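Local coordinates for iron-regulated outer membrane protein (Neisseria meningitidis, PDB 4B7O), which is a TonB-dependent iron transporter of the outer membrane, probably taking up iron bound to siderophores, at residues 152-164 with 501-513. Numbering follows the deposited sequence.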
loop_
_atom_site.group_PDB
_atom_site.type_symbol
_atom_site.label_atom_id
_atom_site.label_comp_id
_atom_site.label_asym_id
_atom_site.label_seq_id
_atom_site.Cartn_x
_atom_site.Cartn_y
_atom_site.Cartn_z
ATOM N N GLY A 152 0.212 -10.465 7.078
ATOM C CA GLY A 152 -0.834 -11.425 7.430
ATOM C C GLY A 152 -2.036 -10.781 8.097
ATOM O O GLY A 152 -2.259 -9.590 8.021
ATOM N N ALA A 153 -2.809 -11.602 8.781
ATOM C CA ALA A 153 -4.047 -11.200 9.366
ATOM C C ALA A 153 -3.757 -10.521 10.703
ATOM O O ALA A 153 -2.923 -11.003 11.464
ATOM C CB ALA A 153 -4.918 -12.455 9.515
ATOM N N GLY A 154 -4.407 -9.392 10.993
ATOM C CA GLY A 154 -4.132 -8.656 12.252
ATOM C C GLY A 154 -4.979 -9.164 13.426
ATOM O O GLY A 154 -5.857 -10.045 13.287
ATOM N N SER A 155 -4.720 -8.631 14.609
ATOM C CA SER A 155 -5.494 -9.035 15.773
ATOM C C SER A 155 -6.800 -8.248 15.712
ATOM O O SER A 155 -7.058 -7.550 14.733
ATOM C CB SER A 155 -4.710 -8.784 17.062
ATOM O OG SER A 155 -4.370 -7.417 17.194
ATOM N N ALA A 156 -7.612 -8.357 16.747
ATOM C CA ALA A 156 -8.938 -7.773 16.752
ATOM C C ALA A 156 -8.921 -6.269 16.561
ATOM O O ALA A 156 -9.754 -5.738 15.860
ATOM C CB ALA A 156 -9.681 -8.128 18.043
ATOM N N SER A 157 -7.980 -5.591 17.182
ATOM C CA SER A 157 -7.979 -4.171 17.158
ATOM C C SER A 157 -7.366 -3.524 15.898
ATOM O O SER A 157 -7.242 -2.313 15.844
ATOM C CB SER A 157 -7.245 -3.676 18.394
ATOM O OG SER A 157 -5.867 -3.769 18.191
ATOM N N ALA A 158 -6.995 -4.302 14.884
ATOM C CA ALA A 158 -6.274 -3.709 13.712
ATOM C C ALA A 158 -7.121 -2.772 12.820
ATOM O O ALA A 158 -6.650 -1.742 12.350
ATOM C CB ALA A 158 -5.660 -4.810 12.858
ATOM N N GLY A 159 -8.363 -3.150 12.566
ATOM C CA GLY A 159 -9.240 -2.350 11.726
ATOM C C GLY A 159 -10.000 -3.256 10.803
ATOM O O GLY A 159 -10.037 -4.466 10.987
ATOM N N ILE A 160 -10.552 -2.675 9.759
ATOM C CA ILE A 160 -11.391 -3.411 8.830
ATOM C C ILE A 160 -10.516 -4.102 7.815
ATOM O O ILE A 160 -9.554 -3.549 7.358
ATOM C CB ILE A 160 -12.279 -2.399 8.050
ATOM C CG1 ILE A 160 -12.806 -1.370 9.041
ATOM C CG2 ILE A 160 -13.340 -3.126 7.200
ATOM C CD1 ILE A 160 -13.893 -0.470 8.513
ATOM N N GLY A 161 -10.925 -5.255 7.376
ATOM C CA GLY A 161 -10.279 -5.953 6.244
ATOM C C GLY A 161 -8.843 -6.414 6.443
ATOM O O GLY A 161 -8.102 -6.606 5.478
ATOM N N ALA A 162 -8.440 -6.629 7.684
ATOM C CA ALA A 162 -7.038 -6.897 7.944
ATOM C C ALA A 162 -6.672 -8.305 7.674
ATOM O O ALA A 162 -6.278 -8.959 8.615
ATOM C CB ALA A 162 -6.722 -6.569 9.374
ATOM N N THR A 163 -6.798 -8.773 6.418
ATOM C CA THR A 163 -6.627 -10.195 6.082
ATOM C C THR A 163 -5.208 -10.517 5.751
ATOM O O THR A 163 -4.744 -11.609 6.005
ATOM C CB THR A 163 -7.463 -10.693 4.860
ATOM O OG1 THR A 163 -7.365 -9.784 3.744
ATOM C CG2 THR A 163 -8.874 -10.854 5.248
ATOM N N ASN A 164 -4.569 -9.590 5.068
ATOM C CA ASN A 164 -3.167 -9.676 4.765
ATOM C C ASN A 164 -2.646 -8.383 5.317
ATOM O O ASN A 164 -3.351 -7.677 6.027
ATOM C CB ASN A 164 -2.946 -9.785 3.282
ATOM C CG ASN A 164 -3.275 -11.161 2.755
ATOM O OD1 ASN A 164 -2.649 -12.165 3.150
ATOM N ND2 ASN A 164 -4.268 -11.238 1.873
ATOM N N SER A 501 7.497 -15.506 19.419
ATOM C CA SER A 501 6.083 -15.098 19.217
ATOM C C SER A 501 5.234 -16.034 18.405
ATOM O O SER A 501 5.746 -16.795 17.627
ATOM C CB SER A 501 5.974 -13.719 18.607
ATOM O OG SER A 501 6.509 -13.690 17.285
ATOM N N SER A 502 3.928 -15.994 18.598
ATOM C CA SER A 502 3.061 -16.688 17.679
ATOM C C SER A 502 1.712 -16.051 17.694
ATOM O O SER A 502 1.409 -15.324 18.584
ATOM C CB SER A 502 2.977 -18.182 17.974
ATOM O OG SER A 502 2.743 -18.379 19.344
ATOM N N SER A 503 0.928 -16.304 16.675
ATOM C CA SER A 503 -0.401 -15.776 16.601
ATOM C C SER A 503 -1.226 -16.680 15.748
ATOM O O SER A 503 -0.715 -17.361 14.878
ATOM C CB SER A 503 -0.436 -14.335 16.035
ATOM O OG SER A 503 0.758 -14.015 15.342
ATOM N N HIS A 504 -2.510 -16.681 16.026
ATOM C CA HIS A 504 -3.494 -17.379 15.209
ATOM C C HIS A 504 -4.670 -16.402 15.187
ATOM O O HIS A 504 -5.329 -16.202 16.229
ATOM C CB HIS A 504 -3.857 -18.667 15.916
ATOM C CG HIS A 504 -4.688 -19.620 15.104
ATOM N ND1 HIS A 504 -4.204 -20.256 14.041
ATOM C CD2 HIS A 504 -5.988 -20.070 15.271
ATOM C CE1 HIS A 504 -5.142 -21.063 13.525
ATOM N NE2 HIS A 504 -6.236 -20.949 14.274
ATOM N N ASN A 505 -4.867 -15.747 14.034
ATOM C CA ASN A 505 -5.847 -14.646 13.827
ATOM C C ASN A 505 -6.835 -14.980 12.710
ATOM O O ASN A 505 -6.437 -15.457 11.642
ATOM C CB ASN A 505 -5.094 -13.374 13.461
ATOM C CG ASN A 505 -4.091 -12.981 14.539
ATOM O OD1 ASN A 505 -4.116 -13.539 15.662
ATOM N ND2 ASN A 505 -3.223 -12.009 14.235
ATOM N N TYR A 506 -8.114 -14.811 12.976
ATOM C CA TYR A 506 -9.101 -14.703 11.947
ATOM C C TYR A 506 -9.332 -13.235 11.612
ATOM O O TYR A 506 -9.245 -12.322 12.502
ATOM C CB TYR A 506 -10.433 -15.275 12.455
ATOM C CG TYR A 506 -10.468 -16.769 12.362
ATOM C CD1 TYR A 506 -10.836 -17.379 11.186
ATOM C CD2 TYR A 506 -10.053 -17.575 13.442
ATOM C CE1 TYR A 506 -10.837 -18.759 11.067
ATOM C CE2 TYR A 506 -10.065 -18.945 13.340
ATOM C CZ TYR A 506 -10.465 -19.531 12.172
ATOM O OH TYR A 506 -10.475 -20.896 12.071
ATOM N N ALA A 507 -9.609 -12.994 10.327
ATOM C CA ALA A 507 -10.070 -11.643 9.864
ATOM C C ALA A 507 -10.863 -11.776 8.591
ATOM O O ALA A 507 -10.681 -12.746 7.802
ATOM C CB ALA A 507 -8.881 -10.645 9.704
ATOM N N SER A 508 -11.780 -10.830 8.383
ATOM C CA SER A 508 -12.578 -10.868 7.140
ATOM C C SER A 508 -12.444 -9.588 6.341
ATOM O O SER A 508 -12.228 -8.518 6.895
ATOM C CB SER A 508 -14.053 -11.182 7.391
ATOM O OG SER A 508 -14.490 -10.410 8.496
ATOM N N ARG A 509 -12.581 -9.722 5.039
ATOM C CA ARG A 509 -12.613 -8.593 4.141
ATOM C C ARG A 509 -13.845 -8.704 3.241
ATOM O O ARG A 509 -14.048 -9.729 2.605
ATOM C CB ARG A 509 -11.383 -8.635 3.292
ATOM C CG ARG A 509 -10.923 -7.286 2.800
ATOM C CD ARG A 509 -9.476 -7.430 2.373
ATOM N NE ARG A 509 -9.063 -6.391 1.464
ATOM C CZ ARG A 509 -8.583 -5.239 1.860
ATOM N NH1 ARG A 509 -8.433 -5.004 3.148
ATOM N NH2 ARG A 509 -8.221 -4.338 0.958
ATOM N N SER A 510 -14.659 -7.649 3.232
ATOM C CA SER A 510 -15.831 -7.503 2.339
ATOM C C SER A 510 -15.485 -7.365 0.890
ATOM O O SER A 510 -14.437 -6.835 0.547
ATOM C CB SER A 510 -16.594 -6.229 2.724
ATOM O OG SER A 510 -15.740 -5.087 2.786
ATOM N N PRO A 511 -16.369 -7.839 0.003
ATOM C CA PRO A 511 -16.100 -7.827 -1.449
ATOM C C PRO A 511 -15.761 -6.425 -1.868
ATOM O O PRO A 511 -16.351 -5.490 -1.337
ATOM C CB PRO A 511 -17.451 -8.171 -2.056
ATOM C CG PRO A 511 -18.313 -8.679 -0.947
ATOM C CD PRO A 511 -17.573 -8.615 0.333
ATOM N N ARG A 512 -14.804 -6.260 -2.763
ATOM C CA ARG A 512 -14.525 -4.917 -3.292
ATOM C C ARG A 512 -15.525 -4.542 -4.369
ATOM O O ARG A 512 -15.934 -5.385 -5.163
ATOM C CB ARG A 512 -13.128 -4.809 -3.865
ATOM C CG ARG A 512 -12.114 -5.718 -3.193
ATOM C CD ARG A 512 -11.901 -5.523 -1.690
ATOM N NE ARG A 512 -10.836 -6.482 -1.301
ATOM C CZ ARG A 512 -11.006 -7.790 -1.046
ATOM N NH1 ARG A 512 -12.217 -8.364 -1.015
ATOM N NH2 ARG A 512 -9.945 -8.537 -0.774
ATOM N N LEU A 513 -15.939 -3.283 -4.382
ATOM C CA LEU A 513 -16.727 -2.753 -5.513
ATOM C C LEU A 513 -15.917 -2.867 -6.796
ATOM O O LEU A 513 -14.700 -2.799 -6.783
ATOM C CB LEU A 513 -17.098 -1.302 -5.253
ATOM C CG LEU A 513 -17.778 -1.023 -3.903
ATOM C CD1 LEU A 513 -17.691 0.432 -3.478
ATOM C CD2 LEU A 513 -19.238 -1.472 -3.880
#
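R509 reaches from the barrel wall to G161 of the plug, joining the two domains of a TonB-dependent transporter: segment 152-164 is the loop between plug strands 144-150 and 166-171, and strand 498-509 belongs to the surrounding barrel. The arginine can be followed outward. Its CB lies 3.9 Å from T163 CG2. With CG anti to the backbone N (chi1 -152°) and the chain extended to NE, the side chain leaves the strand for the plug: CG rests on G161 CA, CD passes T163 OG1 at 3.4 Å, and the threonine side chain crosses it at about a right angle. NE bonds to N115 O, NH2 forms a salt bridge with D118, and NH1 donates to G161 O over 2.8 Å. Arginine suits the place, since a long chain carrying several N-H groups can serve three plug partners from one barrel position. G161 O also accepts from T163 N, which closes an inverse gamma turn centred on A162; the two donors approach from opposite faces of the carbonyl plane. Glycine suits position 161, because its phi is positive and a CB would collide with R509 NH1. Its bare CA also comes within 3.3 Å of S508 O in a CA-H...O contact.

Between the polar ends, small residues permit close approach. A507 CB lies 3.3 Å from A162 O and near A153 CB; alanine is short enough for the strand and the loop backbone to lie this close. At the other end N505 supplies an amide donor. ND2 bonds almost straight to A153 O (168°), an acceptor shared with K66 NZ; the oxygen lies close to the amide plane of N505, whereas ND2 stands above the carbonyl plane of A153, 3.0 Å from O.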